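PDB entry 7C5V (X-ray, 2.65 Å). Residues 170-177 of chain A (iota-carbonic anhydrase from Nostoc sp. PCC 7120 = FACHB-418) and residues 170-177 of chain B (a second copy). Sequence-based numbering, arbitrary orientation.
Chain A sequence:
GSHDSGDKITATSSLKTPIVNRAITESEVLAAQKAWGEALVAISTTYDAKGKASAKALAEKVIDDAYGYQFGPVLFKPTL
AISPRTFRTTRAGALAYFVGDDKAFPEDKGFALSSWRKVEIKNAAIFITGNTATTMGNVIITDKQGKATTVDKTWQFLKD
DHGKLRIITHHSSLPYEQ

Chain A, residues 170-177: HHSSLPYE
Chain B, residues 170-177: HHSSLPYE

How do the two copies face each other? Residues 170-173 are extended strand in both chains (phi -102° to -156°, psi 89° to 150°), their axes running in broadly the same direction, 41° apart and 7.8 Å at closest approach. The CA atoms of A:His171 and B:His171 lie 7.2 Å apart, those of A:Ser173 and B:Ser173 6.2 Å. Strand alternation aims CB of A:His171, B:His171, A:Ser173 and B:Ser173 toward the partner and CB of A:Ser172 and B:Ser172 away. No backbone-to-backbone hydrogen bond crosses; side chains make most of the contact, though A:His171 O comes within 3.4 Å of B:His171 CE1.

How do the two histidines meet? Both are t at chi1 (-166° in A, -165° in B), with chi2 of 146° and 143°, which lays the imidazoles face to face: the ring centroids of A:His171 and B:His171 are 3.8 Å apart and the planes only 6° from parallel. The CB of A:His171 sits over the face of the B:His171 ring, 4.2 Å from its centroid, and the reverse arrangement matches it.

What fixes the ring edges? A:His171 NE2 donates to B:Ser173 OG at 2.7 Å, with an N-H...O angle of 159°, and B:His171 NE2 donates to A:Ser173 OG at 2.8 Å. Each hydroxyl lies near the ring plane, so bonding leaves the faces free to stack. The serines are p (chi1 54° in A, 42° in B), presenting OG to the imidazole, while A:Ser173 CB and B:Ser173 CB approach to 3.3 Å. A:His171 ND1 and B:His171 ND1 are hydrogen-bonded elsewhere in the structure.

How does the contact continue beyond the strands? Phi is near -65° and psi near 140° from A:Leu174 to A:Tyr176 and B:Leu174 to B:Tyr176; A:Glu177 (-148/139) and B:Glu177 (-134/131) are also extended. A:Leu174 and B:Leu174 (m, then t) start sideways but bring their tips across: A:Leu174 CD1 meets B:Tyr176 CE1 at 3.7 Å, and B:Leu174 CD1 meets A:Tyr176 CE1 at 3.6 Å. Both tyrosines are t, with chi2 83° in A and 53° in B.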

# COMPACT_ATOMS: atom_id res chain seq x y z
N HIS A 170 -5.90 16.30 6.58
CA HIS A 170 -7.16 16.95 6.96
C HIS A 170 -7.12 18.38 6.40
O HIS A 170 -6.67 19.32 7.07
CB HIS A 170 -7.32 16.92 8.47
CG HIS A 170 -8.62 17.46 8.98
ND1 HIS A 170 -9.46 18.25 8.21
CD2 HIS A 170 -9.23 17.33 10.18
CE1 HIS A 170 -10.52 18.57 8.92
NE2 HIS A 170 -10.41 18.02 10.12
N HIS A 171 -7.61 18.52 5.17
CA HIS A 171 -7.70 19.82 4.52
C HIS A 171 -9.14 20.31 4.59
O HIS A 171 -10.03 19.70 4.00
CB HIS A 171 -7.22 19.73 3.08
CG HIS A 171 -6.97 21.06 2.45
ND1 HIS A 171 -5.97 21.26 1.52
CD2 HIS A 171 -7.58 22.25 2.61
CE1 HIS A 171 -5.99 22.52 1.12
NE2 HIS A 171 -6.95 23.14 1.78
N SER A 172 -9.37 21.39 5.32
CA SER A 172 -10.68 22.02 5.43
C SER A 172 -10.61 23.42 4.83
O SER A 172 -9.57 24.08 4.90
CB SER A 172 -11.12 22.09 6.90
OG SER A 172 -12.51 21.95 7.05
N SER A 173 -11.71 23.87 4.22
CA SER A 173 -11.70 25.19 3.62
C SER A 173 -13.12 25.74 3.53
O SER A 173 -14.09 24.99 3.37
CB SER A 173 -11.07 25.18 2.22
OG SER A 173 -11.68 24.22 1.36
N LEU A 174 -13.24 27.05 3.64
CA LEU A 174 -14.52 27.70 3.40
C LEU A 174 -14.87 27.59 1.92
O LEU A 174 -14.00 27.81 1.06
CB LEU A 174 -14.48 29.16 3.84
CG LEU A 174 -14.20 29.42 5.32
CD1 LEU A 174 -13.98 30.90 5.56
CD2 LEU A 174 -15.33 28.91 6.19
N PRO A 175 -16.11 27.24 1.57
CA PRO A 175 -16.45 27.15 0.14
C PRO A 175 -16.43 28.53 -0.49
O PRO A 175 -16.90 29.51 0.10
CB PRO A 175 -17.87 26.54 0.14
CG PRO A 175 -18.14 26.10 1.56
CD PRO A 175 -17.25 26.94 2.44
N TYR A 176 -15.85 28.61 -1.68
CA TYR A 176 -15.65 29.90 -2.33
C TYR A 176 -16.98 30.55 -2.69
O TYR A 176 -17.97 29.88 -2.98
CB TYR A 176 -14.78 29.75 -3.58
CG TYR A 176 -14.46 31.07 -4.19
CD1 TYR A 176 -13.40 31.83 -3.71
CD2 TYR A 176 -15.20 31.57 -5.24
CE1 TYR A 176 -13.09 33.06 -4.26
CE2 TYR A 176 -14.91 32.81 -5.80
CZ TYR A 176 -13.85 33.55 -5.31
OH TYR A 176 -13.55 34.76 -5.86
N GLU A 177 -16.98 31.89 -2.68
CA GLU A 177 -18.17 32.67 -2.95
C GLU A 177 -17.78 33.98 -3.64
O GLU A 177 -16.78 34.61 -3.27
CB GLU A 177 -18.96 32.96 -1.66
N HIS B 170 -6.70 16.51 -5.07
CA HIS B 170 -6.25 17.88 -5.37
C HIS B 170 -7.23 18.84 -4.69
O HIS B 170 -8.25 19.22 -5.27
CB HIS B 170 -6.18 18.08 -6.87
CG HIS B 170 -5.61 19.40 -7.31
ND1 HIS B 170 -5.61 20.53 -6.51
CD2 HIS B 170 -5.06 19.78 -8.48
CE1 HIS B 170 -5.09 21.54 -7.17
NE2 HIS B 170 -4.73 21.11 -8.37
N HIS B 171 -6.91 19.22 -3.46
CA HIS B 171 -7.70 20.18 -2.68
C HIS B 171 -6.94 21.49 -2.65
O HIS B 171 -5.82 21.53 -2.12
CB HIS B 171 -7.96 19.67 -1.26
CG HIS B 171 -9.03 20.42 -0.53
ND1 HIS B 171 -9.91 19.79 0.33
CD2 HIS B 171 -9.34 21.73 -0.48
CE1 HIS B 171 -10.73 20.69 0.86
NE2 HIS B 171 -10.41 21.87 0.38
N SER B 172 -7.51 22.53 -3.23
CA SER B 172 -6.89 23.85 -3.24
C SER B 172 -7.82 24.86 -2.58
O SER B 172 -9.04 24.84 -2.79
CB SER B 172 -6.57 24.29 -4.64
OG SER B 172 -5.47 25.17 -4.62
N SER B 173 -7.26 25.74 -1.75
CA SER B 173 -8.09 26.76 -1.14
C SER B 173 -7.34 28.08 -0.97
O SER B 173 -6.11 28.13 -0.87
CB SER B 173 -8.68 26.28 0.20
OG SER B 173 -7.74 25.58 0.97
N LEU B 174 -8.12 29.16 -1.02
CA LEU B 174 -7.60 30.49 -0.78
C LEU B 174 -7.27 30.63 0.70
O LEU B 174 -8.09 30.27 1.55
CB LEU B 174 -8.61 31.56 -1.20
CG LEU B 174 -8.77 31.91 -2.68
CD1 LEU B 174 -9.79 33.03 -2.85
CD2 LEU B 174 -7.43 32.24 -3.37
N PRO B 175 -6.09 31.16 1.04
CA PRO B 175 -5.72 31.26 2.46
C PRO B 175 -6.75 32.08 3.23
O PRO B 175 -7.17 33.15 2.78
CB PRO B 175 -4.36 31.96 2.41
CG PRO B 175 -3.85 31.76 1.00
CD PRO B 175 -5.07 31.72 0.14
N TYR B 176 -7.17 31.56 4.38
CA TYR B 176 -8.10 32.30 5.21
C TYR B 176 -7.47 33.59 5.74
O TYR B 176 -6.31 33.61 6.17
CB TYR B 176 -8.58 31.46 6.38
CG TYR B 176 -9.65 32.18 7.14
CD1 TYR B 176 -10.77 32.69 6.48
CD2 TYR B 176 -9.54 32.41 8.51
CE1 TYR B 176 -11.75 33.36 7.16
CE2 TYR B 176 -10.52 33.09 9.21
CZ TYR B 176 -11.63 33.57 8.52
OH TYR B 176 -12.63 34.25 9.19
N GLU B 177 -8.25 34.67 5.71
CA GLU B 177 -7.82 35.96 6.25
C GLU B 177 -8.95 36.54 7.09
O GLU B 177 -10.10 36.58 6.64
CB GLU B 177 -7.44 36.95 5.14